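Local structure of putative fusidic acid resistance protein (Staphylococcus aureus, 2YB5) at residues 47-52 with 78-83. The protein probably binds elongation factor G and clears it from the ribosome, conferring resistance to the antibiotic fusidic acid. Sequence-based numbering, arbitrary orientation.
Sequences DIFKEK and NELKVY
Phe49, near the C-terminal end of helix 35-50, faces the C-terminal part of helix 70-80 and the 3-10 turn 81-83 across a wide backbone gap, the nearest CA atoms, those of Phe49 and Tyr83, being 9.5 Å apart. The benzyl group of Phe49 bridges it: with CB directed toward the second segment, CG beside the backbone N and anti to the carbonyl carbon (chi1 -70°) lets the ring reach across. There CZ meets methyl CD2 of Leu80 at 4.1 Å, with CD1 only slightly farther from CZ. Next to CZ, CE1 approaches CD2 on the rim of the Tyr83 ring at 4.2 Å, and the two aromatic side chains cross at about a right angle. Both approaches to the Phe49 ring are oblique; all the contacts are between carbon atoms, no hydrogen bond links the segments, and the join is slight, burying 112 Å² over both sides. It lies within the helical N-terminal region of this FusB-type protein, whose sequence matches the elongation factor G-binding family, and brings together the C-terminal ends of helices 35-50 and 70-80, with 25 residues between the two segments. Ile54 and Ile56, in the loop that follows helix 35-50, also pack here, Ile56 on both Phe49 and Leu80, Ile54 on Phe49 and Tyr83, while Val15 of helix 9-27 touches Phe49. Val82 CG2 sits 3.6 Å above one face of the Tyr83 ring, toward its rim. The turn carrying that ring is closed by Tyr83 N bonding to Leu80 O at 2.7 Å; a further backbone hydrogen bond joins Tyr83 to Ile7.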
loop_
_atom_site.group_PDB
_atom_site.type_symbol
_atom_site.label_atom_id
_atom_site.label_comp_id
_atom_site.label_asym_id
_atom_site.label_seq_id
_atom_site.Cartn_x
_atom_site.Cartn_y
_atom_site.Cartn_z
ATOM N N ASP A 47 8.426 15.775 5.778
ATOM C CA ASP A 47 7.486 15.632 6.886
ATOM C C ASP A 47 7.192 14.158 7.199
ATOM O O ASP A 47 7.094 13.784 8.367
ATOM C CB ASP A 47 6.192 16.420 6.611
ATOM C CG ASP A 47 6.386 17.929 6.734
ATOM O OD1 ASP A 47 7.394 18.373 7.338
ATOM O OD2 ASP A 47 5.528 18.682 6.221
ATOM N N ILE A 48 7.087 13.324 6.164
ATOM C CA ILE A 48 6.885 11.880 6.343
ATOM C C ILE A 48 7.981 11.274 7.235
ATOM O O ILE A 48 7.721 10.338 7.992
ATOM C CB ILE A 48 6.837 11.137 4.988
ATOM C CG1 ILE A 48 5.522 11.442 4.259
ATOM C CG2 ILE A 48 6.989 9.636 5.175
ATOM C CD1 ILE A 48 5.486 10.929 2.846
ATOM N N PHE A 49 9.191 11.825 7.152
ATOM C CA PHE A 49 10.304 11.377 7.993
ATOM C C PHE A 49 10.442 12.176 9.293
ATOM O O PHE A 49 10.882 11.623 10.298
ATOM C CB PHE A 49 11.608 11.382 7.194
ATOM C CG PHE A 49 11.659 10.314 6.136
ATOM C CD1 PHE A 49 11.999 8.999 6.468
ATOM C CD2 PHE A 49 11.333 10.602 4.820
ATOM C CE1 PHE A 49 12.046 8.005 5.498
ATOM C CE2 PHE A 49 11.374 9.619 3.843
ATOM C CZ PHE A 49 11.730 8.316 4.183
ATOM N N LYS A 50 10.053 13.453 9.293
ATOM C CA LYS A 50 10.110 14.262 10.528
ATOM C C LYS A 50 9.213 13.672 11.613
ATOM O O LYS A 50 9.619 13.563 12.770
ATOM C CB LYS A 50 9.713 15.726 10.289
ATOM C CG LYS A 50 10.809 16.597 9.680
ATOM C CD LYS A 50 10.883 17.983 10.337
ATOM C CE LYS A 50 9.578 18.766 10.215
ATOM N NZ LYS A 50 9.753 20.218 10.540
ATOM N N GLU A 51 7.996 13.293 11.227
ATOM C CA GLU A 51 7.057 12.605 12.128
ATOM C C GLU A 51 7.730 11.480 12.943
ATOM O O GLU A 51 7.399 11.281 14.113
ATOM C CB GLU A 51 5.879 12.048 11.312
ATOM C CG GLU A 51 4.714 11.472 12.128
ATOM C CD GLU A 51 3.727 10.676 11.269
ATOM O OE1 GLU A 51 3.622 10.960 10.051
ATOM O OE2 GLU A 51 3.063 9.764 11.809
ATOM N N LYS A 52 8.675 10.767 12.325
ATOM C CA LYS A 52 9.338 9.617 12.946
ATOM C C LYS A 52 10.809 9.876 13.318
ATOM O O LYS A 52 11.564 8.934 13.557
ATOM C CB LYS A 52 9.241 8.406 12.010
ATOM C CG LYS A 52 7.826 7.891 11.786
ATOM C CD LYS A 52 7.320 7.087 12.982
ATOM C CE LYS A 52 5.965 6.440 12.699
ATOM N NZ LYS A 52 4.870 7.443 12.625
ATOM N N ASN A 78 15.633 3.093 -3.140
ATOM C CA ASN A 78 16.035 1.759 -2.668
ATOM C C ASN A 78 16.917 1.823 -1.420
ATOM O O ASN A 78 16.865 0.937 -0.570
ATOM C CB ASN A 78 16.758 0.977 -3.773
ATOM C CG ASN A 78 15.818 0.491 -4.868
ATOM O OD1 ASN A 78 14.638 0.850 -4.906
ATOM N ND2 ASN A 78 16.347 -0.323 -5.775
ATOM N N GLU A 79 17.722 2.875 -1.318
ATOM C CA GLU A 79 18.520 3.129 -0.116
ATOM C C GLU A 79 17.630 3.499 1.070
ATOM O O GLU A 79 18.011 3.276 2.223
ATOM C CB GLU A 79 19.543 4.241 -0.361
ATOM C CG GLU A 79 20.737 3.816 -1.199
ATOM C CD GLU A 79 21.733 4.944 -1.416
ATOM O OE1 GLU A 79 21.309 6.077 -1.733
ATOM O OE2 GLU A 79 22.948 4.697 -1.270
ATOM N N LEU A 80 16.459 4.076 0.782
ATOM C CA LEU A 80 15.465 4.372 1.815
ATOM C C LEU A 80 14.752 3.113 2.317
ATOM O O LEU A 80 14.281 3.090 3.456
ATOM C CB LEU A 80 14.423 5.380 1.312
ATOM C CG LEU A 80 14.867 6.819 1.077
ATOM C CD1 LEU A 80 13.731 7.617 0.465
ATOM C CD2 LEU A 80 15.325 7.451 2.376
ATOM N N LYS A 81 14.675 2.066 1.489
ATOM C CA LYS A 81 13.927 0.851 1.858
ATOM C C LYS A 81 14.336 0.300 3.217
ATOM O O LYS A 81 13.558 -0.409 3.866
ATOM C CB LYS A 81 14.048 -0.240 0.783
ATOM C CG LYS A 81 13.184 0.038 -0.447
ATOM C CD LYS A 81 13.189 -1.113 -1.443
ATOM C CE LYS A 81 12.386 -0.747 -2.684
ATOM N NZ LYS A 81 12.292 -1.852 -3.677
ATOM N N VAL A 82 15.551 0.639 3.638
ATOM C CA VAL A 82 16.087 0.231 4.936
ATOM C C VAL A 82 15.282 0.819 6.100
ATOM O O VAL A 82 15.210 0.217 7.166
ATOM C CB VAL A 82 17.579 0.645 5.084
ATOM C CG1 VAL A 82 18.425 0.032 3.965
ATOM C CG2 VAL A 82 17.730 2.160 5.101
ATOM N N TYR A 83 14.665 1.983 5.885
ATOM C CA TYR A 83 13.866 2.634 6.929
ATOM C C TYR A 83 12.401 2.168 6.969
ATOM O O TYR A 83 11.618 2.703 7.749
ATOM C CB TYR A 83 13.913 4.168 6.776
ATOM C CG TYR A 83 15.295 4.805 6.889
ATOM C CD1 TYR A 83 16.280 4.268 7.717
ATOM C CD2 TYR A 83 15.602 5.968 6.185
ATOM C CE1 TYR A 83 17.537 4.860 7.821
ATOM C CE2 TYR A 83 16.858 6.570 6.287
ATOM C CZ TYR A 83 17.819 6.009 7.107
ATOM O OH TYR A 83 19.064 6.595 7.214
#